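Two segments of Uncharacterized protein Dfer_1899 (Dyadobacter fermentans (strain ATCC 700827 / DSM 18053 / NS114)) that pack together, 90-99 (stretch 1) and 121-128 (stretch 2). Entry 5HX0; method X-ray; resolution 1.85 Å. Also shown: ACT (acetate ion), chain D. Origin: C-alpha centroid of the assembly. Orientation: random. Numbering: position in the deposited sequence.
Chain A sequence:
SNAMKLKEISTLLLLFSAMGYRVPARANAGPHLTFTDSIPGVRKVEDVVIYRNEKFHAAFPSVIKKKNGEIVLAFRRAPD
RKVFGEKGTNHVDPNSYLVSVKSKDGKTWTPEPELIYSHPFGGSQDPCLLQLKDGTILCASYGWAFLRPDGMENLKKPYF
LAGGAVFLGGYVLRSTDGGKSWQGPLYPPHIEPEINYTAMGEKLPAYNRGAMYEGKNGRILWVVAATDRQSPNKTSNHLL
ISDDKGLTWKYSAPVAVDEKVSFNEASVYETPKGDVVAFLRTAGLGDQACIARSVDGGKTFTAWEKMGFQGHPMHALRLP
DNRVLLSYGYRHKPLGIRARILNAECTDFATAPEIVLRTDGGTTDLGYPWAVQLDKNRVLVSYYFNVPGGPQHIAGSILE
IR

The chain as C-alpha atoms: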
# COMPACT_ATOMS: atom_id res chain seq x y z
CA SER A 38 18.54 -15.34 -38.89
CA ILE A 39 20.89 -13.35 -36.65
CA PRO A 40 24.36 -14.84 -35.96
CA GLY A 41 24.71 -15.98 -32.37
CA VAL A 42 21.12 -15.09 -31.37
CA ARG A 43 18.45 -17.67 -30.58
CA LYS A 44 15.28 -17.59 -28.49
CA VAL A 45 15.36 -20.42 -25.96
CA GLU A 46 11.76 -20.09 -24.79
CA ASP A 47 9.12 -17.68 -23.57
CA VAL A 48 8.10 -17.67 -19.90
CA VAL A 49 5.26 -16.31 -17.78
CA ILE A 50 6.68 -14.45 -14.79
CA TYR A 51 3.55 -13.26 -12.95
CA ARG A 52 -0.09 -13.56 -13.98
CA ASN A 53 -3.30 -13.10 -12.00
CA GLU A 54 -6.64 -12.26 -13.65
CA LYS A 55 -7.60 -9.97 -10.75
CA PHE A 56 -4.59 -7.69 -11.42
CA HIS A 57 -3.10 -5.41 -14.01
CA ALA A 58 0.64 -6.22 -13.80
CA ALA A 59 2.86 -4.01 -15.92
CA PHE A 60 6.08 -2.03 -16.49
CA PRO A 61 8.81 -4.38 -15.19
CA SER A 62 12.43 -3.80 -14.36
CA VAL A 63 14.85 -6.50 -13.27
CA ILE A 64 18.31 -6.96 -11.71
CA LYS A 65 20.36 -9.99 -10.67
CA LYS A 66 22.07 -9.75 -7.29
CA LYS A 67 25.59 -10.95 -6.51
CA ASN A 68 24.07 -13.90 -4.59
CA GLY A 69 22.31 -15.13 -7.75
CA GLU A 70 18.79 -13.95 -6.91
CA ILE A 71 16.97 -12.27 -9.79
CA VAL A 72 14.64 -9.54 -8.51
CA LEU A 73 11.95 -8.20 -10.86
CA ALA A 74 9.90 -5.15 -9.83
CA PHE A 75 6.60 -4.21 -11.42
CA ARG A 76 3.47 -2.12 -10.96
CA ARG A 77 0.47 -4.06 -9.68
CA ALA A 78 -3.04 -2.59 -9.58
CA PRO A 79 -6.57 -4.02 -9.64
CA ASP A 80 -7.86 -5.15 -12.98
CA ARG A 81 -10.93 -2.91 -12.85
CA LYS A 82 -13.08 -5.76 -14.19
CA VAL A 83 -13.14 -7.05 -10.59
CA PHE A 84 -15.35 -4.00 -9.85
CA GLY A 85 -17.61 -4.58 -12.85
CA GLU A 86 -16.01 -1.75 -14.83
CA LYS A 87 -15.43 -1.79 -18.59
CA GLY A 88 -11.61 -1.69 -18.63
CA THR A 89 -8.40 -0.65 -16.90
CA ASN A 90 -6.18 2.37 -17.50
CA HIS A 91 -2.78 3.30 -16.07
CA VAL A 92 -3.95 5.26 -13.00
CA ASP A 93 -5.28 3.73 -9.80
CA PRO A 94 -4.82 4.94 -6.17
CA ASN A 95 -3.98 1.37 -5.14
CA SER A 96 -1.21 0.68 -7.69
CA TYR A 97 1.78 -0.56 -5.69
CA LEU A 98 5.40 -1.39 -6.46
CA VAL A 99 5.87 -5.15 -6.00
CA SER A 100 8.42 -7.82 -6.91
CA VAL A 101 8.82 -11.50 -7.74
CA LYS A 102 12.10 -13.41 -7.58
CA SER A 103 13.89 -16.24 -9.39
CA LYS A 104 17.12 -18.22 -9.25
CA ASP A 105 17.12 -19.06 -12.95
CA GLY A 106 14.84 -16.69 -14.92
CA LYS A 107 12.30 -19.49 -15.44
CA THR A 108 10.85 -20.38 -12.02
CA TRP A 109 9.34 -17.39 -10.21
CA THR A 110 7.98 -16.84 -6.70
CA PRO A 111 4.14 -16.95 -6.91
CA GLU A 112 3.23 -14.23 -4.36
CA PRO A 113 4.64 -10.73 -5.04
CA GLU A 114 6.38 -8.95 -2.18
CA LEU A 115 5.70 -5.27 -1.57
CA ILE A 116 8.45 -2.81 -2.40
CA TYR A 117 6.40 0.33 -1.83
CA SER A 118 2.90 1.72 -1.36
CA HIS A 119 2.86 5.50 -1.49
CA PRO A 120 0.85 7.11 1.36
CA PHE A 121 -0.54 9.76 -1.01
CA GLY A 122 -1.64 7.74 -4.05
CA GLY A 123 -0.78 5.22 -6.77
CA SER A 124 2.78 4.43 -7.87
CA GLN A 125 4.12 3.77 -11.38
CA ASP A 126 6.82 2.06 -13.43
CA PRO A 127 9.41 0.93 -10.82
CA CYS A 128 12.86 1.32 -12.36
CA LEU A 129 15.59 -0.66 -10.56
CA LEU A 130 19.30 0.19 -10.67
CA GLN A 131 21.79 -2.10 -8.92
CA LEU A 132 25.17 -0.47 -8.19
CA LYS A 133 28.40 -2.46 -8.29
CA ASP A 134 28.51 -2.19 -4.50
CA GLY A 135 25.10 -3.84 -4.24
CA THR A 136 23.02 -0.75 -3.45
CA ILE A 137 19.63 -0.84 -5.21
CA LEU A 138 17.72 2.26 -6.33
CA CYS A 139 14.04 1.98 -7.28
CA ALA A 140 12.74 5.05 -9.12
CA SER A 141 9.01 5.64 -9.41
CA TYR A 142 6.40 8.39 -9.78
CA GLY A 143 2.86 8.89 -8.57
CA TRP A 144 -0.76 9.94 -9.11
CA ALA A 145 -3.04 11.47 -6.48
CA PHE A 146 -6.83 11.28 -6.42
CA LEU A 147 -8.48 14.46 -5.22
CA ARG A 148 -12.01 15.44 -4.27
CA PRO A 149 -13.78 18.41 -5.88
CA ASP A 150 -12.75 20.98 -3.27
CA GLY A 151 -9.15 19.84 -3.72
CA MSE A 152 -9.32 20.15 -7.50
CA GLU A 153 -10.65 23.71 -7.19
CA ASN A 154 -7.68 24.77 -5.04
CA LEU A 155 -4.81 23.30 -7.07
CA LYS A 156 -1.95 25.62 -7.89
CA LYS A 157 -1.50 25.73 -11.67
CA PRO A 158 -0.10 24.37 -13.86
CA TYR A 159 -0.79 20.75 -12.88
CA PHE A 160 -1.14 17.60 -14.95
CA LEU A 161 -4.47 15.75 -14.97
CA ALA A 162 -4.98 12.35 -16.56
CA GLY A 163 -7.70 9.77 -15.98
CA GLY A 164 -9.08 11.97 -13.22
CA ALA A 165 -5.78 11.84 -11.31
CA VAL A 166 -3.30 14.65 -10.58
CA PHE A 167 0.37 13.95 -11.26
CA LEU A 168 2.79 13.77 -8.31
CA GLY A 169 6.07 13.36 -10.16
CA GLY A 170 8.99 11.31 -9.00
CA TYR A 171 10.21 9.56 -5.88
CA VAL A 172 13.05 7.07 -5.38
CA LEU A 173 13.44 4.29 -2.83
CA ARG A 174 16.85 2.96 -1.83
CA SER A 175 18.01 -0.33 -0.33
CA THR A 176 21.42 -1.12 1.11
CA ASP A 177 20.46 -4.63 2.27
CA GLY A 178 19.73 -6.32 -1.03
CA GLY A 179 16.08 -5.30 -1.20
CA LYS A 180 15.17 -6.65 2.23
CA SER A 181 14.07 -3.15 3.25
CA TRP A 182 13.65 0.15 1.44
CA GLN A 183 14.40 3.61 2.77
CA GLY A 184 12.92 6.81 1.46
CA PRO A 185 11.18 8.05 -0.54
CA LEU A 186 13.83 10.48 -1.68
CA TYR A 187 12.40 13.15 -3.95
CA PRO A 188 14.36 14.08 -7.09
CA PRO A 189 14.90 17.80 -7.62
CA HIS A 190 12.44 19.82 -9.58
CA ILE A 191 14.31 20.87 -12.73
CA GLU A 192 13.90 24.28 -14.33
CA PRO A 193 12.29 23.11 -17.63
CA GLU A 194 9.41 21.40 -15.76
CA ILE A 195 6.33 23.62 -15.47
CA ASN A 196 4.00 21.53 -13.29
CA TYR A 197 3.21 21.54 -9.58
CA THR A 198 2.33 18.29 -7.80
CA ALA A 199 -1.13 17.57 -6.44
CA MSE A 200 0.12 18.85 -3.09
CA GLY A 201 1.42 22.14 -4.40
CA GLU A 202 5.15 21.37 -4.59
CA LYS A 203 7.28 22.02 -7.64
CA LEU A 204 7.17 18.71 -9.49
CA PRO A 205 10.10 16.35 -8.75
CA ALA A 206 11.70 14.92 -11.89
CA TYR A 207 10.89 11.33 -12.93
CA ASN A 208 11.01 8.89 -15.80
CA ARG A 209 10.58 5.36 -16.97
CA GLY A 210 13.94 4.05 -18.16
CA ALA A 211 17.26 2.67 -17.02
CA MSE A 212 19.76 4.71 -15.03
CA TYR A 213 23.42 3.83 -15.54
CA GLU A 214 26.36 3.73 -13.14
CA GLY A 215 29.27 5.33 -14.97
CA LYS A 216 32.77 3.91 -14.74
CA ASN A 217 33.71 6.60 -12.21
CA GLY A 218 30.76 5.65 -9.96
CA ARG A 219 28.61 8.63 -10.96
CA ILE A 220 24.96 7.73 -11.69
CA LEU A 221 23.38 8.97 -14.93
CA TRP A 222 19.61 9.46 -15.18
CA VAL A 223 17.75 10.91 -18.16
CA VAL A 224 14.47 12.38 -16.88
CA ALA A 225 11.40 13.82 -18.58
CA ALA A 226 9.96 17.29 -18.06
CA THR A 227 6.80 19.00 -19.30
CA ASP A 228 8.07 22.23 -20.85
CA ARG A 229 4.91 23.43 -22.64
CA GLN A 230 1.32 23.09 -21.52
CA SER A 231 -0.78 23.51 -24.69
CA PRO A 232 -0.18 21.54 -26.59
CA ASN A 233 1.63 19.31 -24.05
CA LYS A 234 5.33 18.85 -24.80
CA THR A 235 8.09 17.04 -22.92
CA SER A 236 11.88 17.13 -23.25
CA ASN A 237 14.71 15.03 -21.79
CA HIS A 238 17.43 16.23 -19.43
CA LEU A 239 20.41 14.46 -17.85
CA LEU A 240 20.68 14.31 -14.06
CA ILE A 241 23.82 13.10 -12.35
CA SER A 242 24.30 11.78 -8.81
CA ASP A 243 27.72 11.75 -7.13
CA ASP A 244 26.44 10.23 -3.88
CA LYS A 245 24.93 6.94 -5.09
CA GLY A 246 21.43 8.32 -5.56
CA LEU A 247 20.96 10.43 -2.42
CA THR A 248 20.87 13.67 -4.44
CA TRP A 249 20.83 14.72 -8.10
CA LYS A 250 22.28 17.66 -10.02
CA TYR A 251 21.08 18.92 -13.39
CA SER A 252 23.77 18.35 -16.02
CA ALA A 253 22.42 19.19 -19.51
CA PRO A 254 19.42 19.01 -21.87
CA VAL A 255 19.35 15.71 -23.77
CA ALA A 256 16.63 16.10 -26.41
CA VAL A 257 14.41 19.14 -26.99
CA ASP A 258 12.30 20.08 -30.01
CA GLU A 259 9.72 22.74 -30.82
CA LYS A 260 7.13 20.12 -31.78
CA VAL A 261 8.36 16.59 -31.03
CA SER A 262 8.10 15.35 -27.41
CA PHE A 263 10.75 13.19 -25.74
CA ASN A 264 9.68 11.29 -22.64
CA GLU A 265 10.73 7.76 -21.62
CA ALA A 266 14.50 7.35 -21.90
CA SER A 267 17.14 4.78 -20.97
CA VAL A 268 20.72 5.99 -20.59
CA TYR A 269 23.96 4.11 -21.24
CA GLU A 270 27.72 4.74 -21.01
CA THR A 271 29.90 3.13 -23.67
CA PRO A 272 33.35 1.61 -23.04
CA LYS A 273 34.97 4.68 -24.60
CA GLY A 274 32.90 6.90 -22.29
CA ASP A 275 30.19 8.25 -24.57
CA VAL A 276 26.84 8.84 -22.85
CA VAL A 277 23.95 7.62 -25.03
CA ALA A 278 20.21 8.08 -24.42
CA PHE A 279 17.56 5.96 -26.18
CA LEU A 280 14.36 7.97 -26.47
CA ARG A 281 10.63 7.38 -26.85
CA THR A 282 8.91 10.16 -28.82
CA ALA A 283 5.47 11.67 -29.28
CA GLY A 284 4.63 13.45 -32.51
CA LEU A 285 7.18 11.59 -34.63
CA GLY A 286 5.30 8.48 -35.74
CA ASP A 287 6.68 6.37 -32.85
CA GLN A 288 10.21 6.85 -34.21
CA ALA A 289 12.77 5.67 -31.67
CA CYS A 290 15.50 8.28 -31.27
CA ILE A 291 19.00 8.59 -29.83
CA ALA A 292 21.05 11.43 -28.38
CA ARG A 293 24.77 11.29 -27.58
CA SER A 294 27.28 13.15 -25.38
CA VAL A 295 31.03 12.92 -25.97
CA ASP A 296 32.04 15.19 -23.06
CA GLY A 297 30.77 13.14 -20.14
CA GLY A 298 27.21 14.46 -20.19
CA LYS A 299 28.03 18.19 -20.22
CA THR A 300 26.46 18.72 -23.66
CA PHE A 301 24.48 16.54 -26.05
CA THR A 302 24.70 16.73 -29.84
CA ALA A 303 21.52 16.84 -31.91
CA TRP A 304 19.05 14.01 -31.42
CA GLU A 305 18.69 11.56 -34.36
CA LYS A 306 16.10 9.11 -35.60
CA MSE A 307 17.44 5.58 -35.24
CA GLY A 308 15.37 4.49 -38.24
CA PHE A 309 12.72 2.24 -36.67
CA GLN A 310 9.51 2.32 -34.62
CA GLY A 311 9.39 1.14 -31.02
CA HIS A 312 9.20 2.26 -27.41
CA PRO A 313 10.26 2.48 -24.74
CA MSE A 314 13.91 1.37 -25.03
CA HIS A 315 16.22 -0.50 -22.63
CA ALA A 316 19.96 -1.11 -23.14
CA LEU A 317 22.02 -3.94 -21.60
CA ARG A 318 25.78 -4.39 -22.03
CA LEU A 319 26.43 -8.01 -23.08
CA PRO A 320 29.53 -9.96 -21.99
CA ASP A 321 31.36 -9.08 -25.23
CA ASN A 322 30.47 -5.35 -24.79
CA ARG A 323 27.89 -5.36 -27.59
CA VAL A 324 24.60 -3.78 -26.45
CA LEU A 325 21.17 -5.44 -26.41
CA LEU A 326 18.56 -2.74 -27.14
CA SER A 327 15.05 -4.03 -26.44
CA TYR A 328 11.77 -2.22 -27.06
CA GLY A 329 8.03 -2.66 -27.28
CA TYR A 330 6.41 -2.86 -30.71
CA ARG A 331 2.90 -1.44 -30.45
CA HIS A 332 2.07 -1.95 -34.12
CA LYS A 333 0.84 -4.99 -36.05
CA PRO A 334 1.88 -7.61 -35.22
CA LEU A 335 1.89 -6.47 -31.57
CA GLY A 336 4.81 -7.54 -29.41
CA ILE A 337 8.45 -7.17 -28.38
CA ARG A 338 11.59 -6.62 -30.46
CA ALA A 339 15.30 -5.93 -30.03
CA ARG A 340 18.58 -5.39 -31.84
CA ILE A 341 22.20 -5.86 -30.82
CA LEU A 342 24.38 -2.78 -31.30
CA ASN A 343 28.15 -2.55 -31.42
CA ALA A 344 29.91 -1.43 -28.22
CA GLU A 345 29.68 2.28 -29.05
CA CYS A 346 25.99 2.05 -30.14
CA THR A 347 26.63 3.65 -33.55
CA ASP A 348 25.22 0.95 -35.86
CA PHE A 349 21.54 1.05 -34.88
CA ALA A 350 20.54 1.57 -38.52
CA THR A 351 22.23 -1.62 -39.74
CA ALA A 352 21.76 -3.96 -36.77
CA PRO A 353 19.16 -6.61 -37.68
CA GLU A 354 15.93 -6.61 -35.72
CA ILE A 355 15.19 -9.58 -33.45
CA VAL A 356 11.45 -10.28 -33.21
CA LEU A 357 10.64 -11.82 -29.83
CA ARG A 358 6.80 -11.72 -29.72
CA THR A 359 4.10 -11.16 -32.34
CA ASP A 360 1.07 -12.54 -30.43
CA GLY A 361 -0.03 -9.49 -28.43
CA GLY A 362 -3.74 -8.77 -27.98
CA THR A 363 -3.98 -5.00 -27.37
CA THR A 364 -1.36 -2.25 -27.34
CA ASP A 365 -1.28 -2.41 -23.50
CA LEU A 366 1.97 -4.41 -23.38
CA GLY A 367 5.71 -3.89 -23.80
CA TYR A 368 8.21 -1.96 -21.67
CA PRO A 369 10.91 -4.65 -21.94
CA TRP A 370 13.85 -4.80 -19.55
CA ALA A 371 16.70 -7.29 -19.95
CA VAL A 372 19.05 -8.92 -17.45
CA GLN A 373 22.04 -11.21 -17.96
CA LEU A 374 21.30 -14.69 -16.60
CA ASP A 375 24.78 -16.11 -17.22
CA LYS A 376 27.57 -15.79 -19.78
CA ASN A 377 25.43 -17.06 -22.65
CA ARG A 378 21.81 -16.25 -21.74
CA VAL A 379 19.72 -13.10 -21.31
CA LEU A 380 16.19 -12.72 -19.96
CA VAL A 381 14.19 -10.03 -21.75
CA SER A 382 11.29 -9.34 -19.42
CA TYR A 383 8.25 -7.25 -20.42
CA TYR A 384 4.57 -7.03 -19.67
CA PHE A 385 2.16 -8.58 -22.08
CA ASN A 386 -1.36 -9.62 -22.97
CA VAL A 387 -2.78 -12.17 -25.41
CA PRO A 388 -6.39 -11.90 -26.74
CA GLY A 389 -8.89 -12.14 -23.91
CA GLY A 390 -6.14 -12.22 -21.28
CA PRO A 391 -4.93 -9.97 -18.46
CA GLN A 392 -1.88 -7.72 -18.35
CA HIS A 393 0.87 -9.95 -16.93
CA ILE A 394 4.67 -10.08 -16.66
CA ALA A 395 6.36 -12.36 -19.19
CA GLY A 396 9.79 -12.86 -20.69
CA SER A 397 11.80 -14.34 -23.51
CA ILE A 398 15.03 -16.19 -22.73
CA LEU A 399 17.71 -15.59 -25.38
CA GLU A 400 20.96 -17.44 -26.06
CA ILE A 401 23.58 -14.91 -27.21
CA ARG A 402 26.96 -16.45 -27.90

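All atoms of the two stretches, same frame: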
# COMPACT_ATOMS: atom_id res chain seq x y z
N ASN A 90 -7.17 1.47 -16.94
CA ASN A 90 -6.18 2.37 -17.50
C ASN A 90 -4.92 2.34 -16.62
O ASN A 90 -4.72 1.40 -15.85
CB ASN A 90 -6.77 3.77 -17.68
CG ASN A 90 -7.26 4.38 -16.37
OD1 ASN A 90 -6.83 3.99 -15.29
ND2 ASN A 90 -8.19 5.34 -16.47
N HIS A 91 -4.06 3.34 -16.77
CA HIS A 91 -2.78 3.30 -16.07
C HIS A 91 -2.76 4.20 -14.83
O HIS A 91 -1.68 4.52 -14.33
CB HIS A 91 -1.65 3.67 -17.04
CG HIS A 91 -1.43 2.65 -18.13
ND1 HIS A 91 -0.73 2.93 -19.29
CD2 HIS A 91 -1.80 1.35 -18.22
CE1 HIS A 91 -0.69 1.85 -20.05
NE2 HIS A 91 -1.33 0.87 -19.43
N VAL A 92 -3.92 4.58 -14.29
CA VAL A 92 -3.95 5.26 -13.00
C VAL A 92 -4.89 4.50 -12.07
O VAL A 92 -5.95 4.02 -12.49
CB VAL A 92 -4.35 6.76 -13.08
CG1 VAL A 92 -3.33 7.55 -13.91
CG2 VAL A 92 -5.78 6.94 -13.58
N ASP A 93 -4.48 4.39 -10.82
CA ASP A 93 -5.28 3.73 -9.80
C ASP A 93 -4.68 4.08 -8.45
O ASP A 93 -3.47 3.91 -8.28
CB ASP A 93 -5.28 2.20 -10.01
CG ASP A 93 -6.34 1.48 -9.15
OD1 ASP A 93 -6.33 1.65 -7.91
OD2 ASP A 93 -7.19 0.76 -9.73
N PRO A 94 -5.45 4.59 -7.46
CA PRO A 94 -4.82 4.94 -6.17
C PRO A 94 -4.13 3.76 -5.51
O PRO A 94 -3.16 3.96 -4.76
CB PRO A 94 -6.01 5.44 -5.32
CG PRO A 94 -7.24 4.75 -5.95
CD PRO A 94 -6.92 4.75 -7.43
N ASN A 95 -4.56 2.53 -5.80
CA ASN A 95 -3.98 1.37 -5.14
C ASN A 95 -2.96 0.63 -6.01
O ASN A 95 -2.73 -0.56 -5.78
CB ASN A 95 -5.09 0.42 -4.69
CG ASN A 95 -5.95 1.05 -3.62
OD1 ASN A 95 -7.08 1.49 -3.89
ND2 ASN A 95 -5.41 1.15 -2.41
N SER A 96 -2.31 1.30 -6.97
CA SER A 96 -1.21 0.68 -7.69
C SER A 96 0.04 0.75 -6.82
O SER A 96 0.44 1.83 -6.35
CB SER A 96 -0.98 1.34 -9.05
OG SER A 96 -0.53 2.70 -8.94
N TYR A 97 0.62 -0.42 -6.55
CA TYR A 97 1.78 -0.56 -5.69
C TYR A 97 2.99 -1.06 -6.47
O TYR A 97 2.86 -1.65 -7.54
CB TYR A 97 1.51 -1.54 -4.54
CG TYR A 97 0.29 -1.20 -3.69
CD1 TYR A 97 -0.11 0.11 -3.51
CD2 TYR A 97 -0.44 -2.21 -3.08
CE1 TYR A 97 -1.23 0.43 -2.71
CE2 TYR A 97 -1.56 -1.92 -2.29
CZ TYR A 97 -1.96 -0.61 -2.10
OH TYR A 97 -3.08 -0.35 -1.31
N LEU A 98 4.16 -0.84 -5.91
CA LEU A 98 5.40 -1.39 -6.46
C LEU A 98 5.66 -2.72 -5.78
O LEU A 98 5.80 -2.77 -4.55
CB LEU A 98 6.55 -0.41 -6.25
CG LEU A 98 6.35 1.05 -6.69
CD1 LEU A 98 7.67 1.85 -6.57
CD2 LEU A 98 5.79 1.17 -8.12
N VAL A 99 5.70 -3.81 -6.55
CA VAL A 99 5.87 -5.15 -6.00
C VAL A 99 6.98 -5.87 -6.77
O VAL A 99 7.45 -5.41 -7.81
CB VAL A 99 4.56 -5.97 -6.04
CG1 VAL A 99 3.45 -5.25 -5.26
CG2 VAL A 99 4.12 -6.21 -7.45
N PHE A 121 0.28 8.71 -0.42
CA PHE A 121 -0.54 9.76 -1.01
C PHE A 121 -1.13 9.39 -2.36
O PHE A 121 -1.76 10.24 -2.98
CB PHE A 121 0.26 11.06 -1.13
CG PHE A 121 0.83 11.50 0.19
CD1 PHE A 121 0.00 12.06 1.14
CD2 PHE A 121 2.15 11.25 0.50
CE1 PHE A 121 0.50 12.42 2.37
CE2 PHE A 121 2.66 11.61 1.73
CZ PHE A 121 1.82 12.19 2.67
N GLY A 122 -0.96 8.15 -2.83
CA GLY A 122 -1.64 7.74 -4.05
C GLY A 122 -0.99 6.52 -4.69
O GLY A 122 -0.29 5.75 -4.03
N GLY A 123 -1.25 6.38 -6.00
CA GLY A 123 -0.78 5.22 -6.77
C GLY A 123 0.61 5.45 -7.34
O GLY A 123 0.99 6.58 -7.68
N SER A 124 1.39 4.36 -7.43
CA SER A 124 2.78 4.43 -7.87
C SER A 124 2.97 3.74 -9.22
O SER A 124 2.26 2.79 -9.55
CB SER A 124 3.69 3.79 -6.82
OG SER A 124 3.57 4.50 -5.60
N GLN A 125 3.95 4.20 -9.99
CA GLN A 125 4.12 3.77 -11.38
C GLN A 125 5.48 3.14 -11.63
O GLN A 125 6.43 3.34 -10.86
CB GLN A 125 3.98 4.95 -12.33
CG GLN A 125 2.67 5.72 -12.16
CD GLN A 125 1.50 4.85 -12.51
OE1 GLN A 125 0.71 4.46 -11.65
NE2 GLN A 125 1.37 4.52 -13.80
N ASP A 126 5.57 2.41 -12.74
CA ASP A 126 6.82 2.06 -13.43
C ASP A 126 8.06 2.00 -12.52
O ASP A 126 8.94 2.86 -12.63
CB ASP A 126 7.11 3.07 -14.54
CG ASP A 126 5.95 3.23 -15.52
OD1 ASP A 126 4.79 2.98 -15.14
OD2 ASP A 126 6.21 3.62 -16.68
N PRO A 127 8.19 1.01 -11.64
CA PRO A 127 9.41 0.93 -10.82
C PRO A 127 10.61 0.65 -11.71
O PRO A 127 10.62 -0.31 -12.48
CB PRO A 127 9.13 -0.25 -9.88
CG PRO A 127 8.17 -1.15 -10.72
CD PRO A 127 7.33 -0.19 -11.53
N CYS A 128 11.64 1.48 -11.58
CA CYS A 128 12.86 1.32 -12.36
C CYS A 128 14.02 1.03 -11.42
O CYS A 128 14.47 1.92 -10.71
CB CYS A 128 13.09 2.58 -13.20
SG CYS A 128 11.89 2.63 -14.55
C ACT D . 2.85 4.65 -17.62
O ACT D . 2.95 4.90 -16.39
OXT ACT D . 3.81 4.04 -18.18
CH3 ACT D . 1.63 5.07 -18.39
O HOH W 1 -1.56 4.82 -10.36
O HOH W 2 1.30 3.68 -4.30

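The contact between the two stretches buries 435 Å² in total, and three residues carry the largest shares: Leu 98 (84 Å²), Ser 124 (61 Å²) and Ser 96 (54 Å²). The backbones come closest where the type I turn from Asp 93 to Ser 96 meets the glycine pair, with Pro 94 CA 4.1 Å from Gly 123 CA; by Leu 98 and Pro 127 the CA atoms are 6.4 Å apart.

Ser 96 and Ser 124 hold the two backbones together. Ser 124 N donates to Ser 96 O at 2.9 Å with an angle of 168° at the hydrogen, close to linear and the best-defined direct bond of the interface. The CA-to-CB bond of Ser 96 points toward stretch 2, and its p rotamer (chi1 66°) places OG 2.9 Å from Ser 124 O; because this single proton has another acceptor within reach, that pairing is not settled. Two waters extend the polar network. Water 1 accepts from Asp 93 N (3.0 Å to the water oxygen) and donates to Ser 96 OG (2.8 Å) and Gln 125 OE1 (2.6 Å). Water 2 donates to Ser 96 O (2.9 Å) and Gly 122 O (2.6 Å) and accepts from Ser 124 OG (2.7 Å).

The tight approach beside Ser 96 depends on the absence of a side chain at Gly 123. An ideal CB there would lie 2.0 Å from Asp 93 O and 2.7 Å from Ser 96 OG, both clashes. Instead, Gly 123 CA makes a CA-H...O contact with Asp 93 O at 3.4 Å, with 149° at the hydrogen. The turn that presents this carbonyl is closed by Ser 96 N donating to Asp 93 O at 3.1 Å and braced by Asn 95 N donating to Asp 93 OD1 at 2.9 Å.

Leu 98 supplies the apolar part. Its CA-to-CB bond points toward stretch 2, and the m, t rotamer sets CD2 3.6 Å from Ser 124 CB, 3.6 Å from Gln 125 O and 4.0 Å from Pro 127 CD. These are van der Waals distances, and the proline ring, whose own CA-to-CB bond points toward stretch 1, offers a rigid aliphatic surface to the methyl group.

Gln 125 starts away from stretch 1, yet its end comes nearer. Its NE2 gives a weak hydrogen bond to His 91 O (3.1 Å, 127°) and a straighter one to acetate O (3.1 Å, 154°). The acetate, probably from the crystallisation liquor, also touches His 91, its CH3 lying 3.3 Å from His 91 ND1.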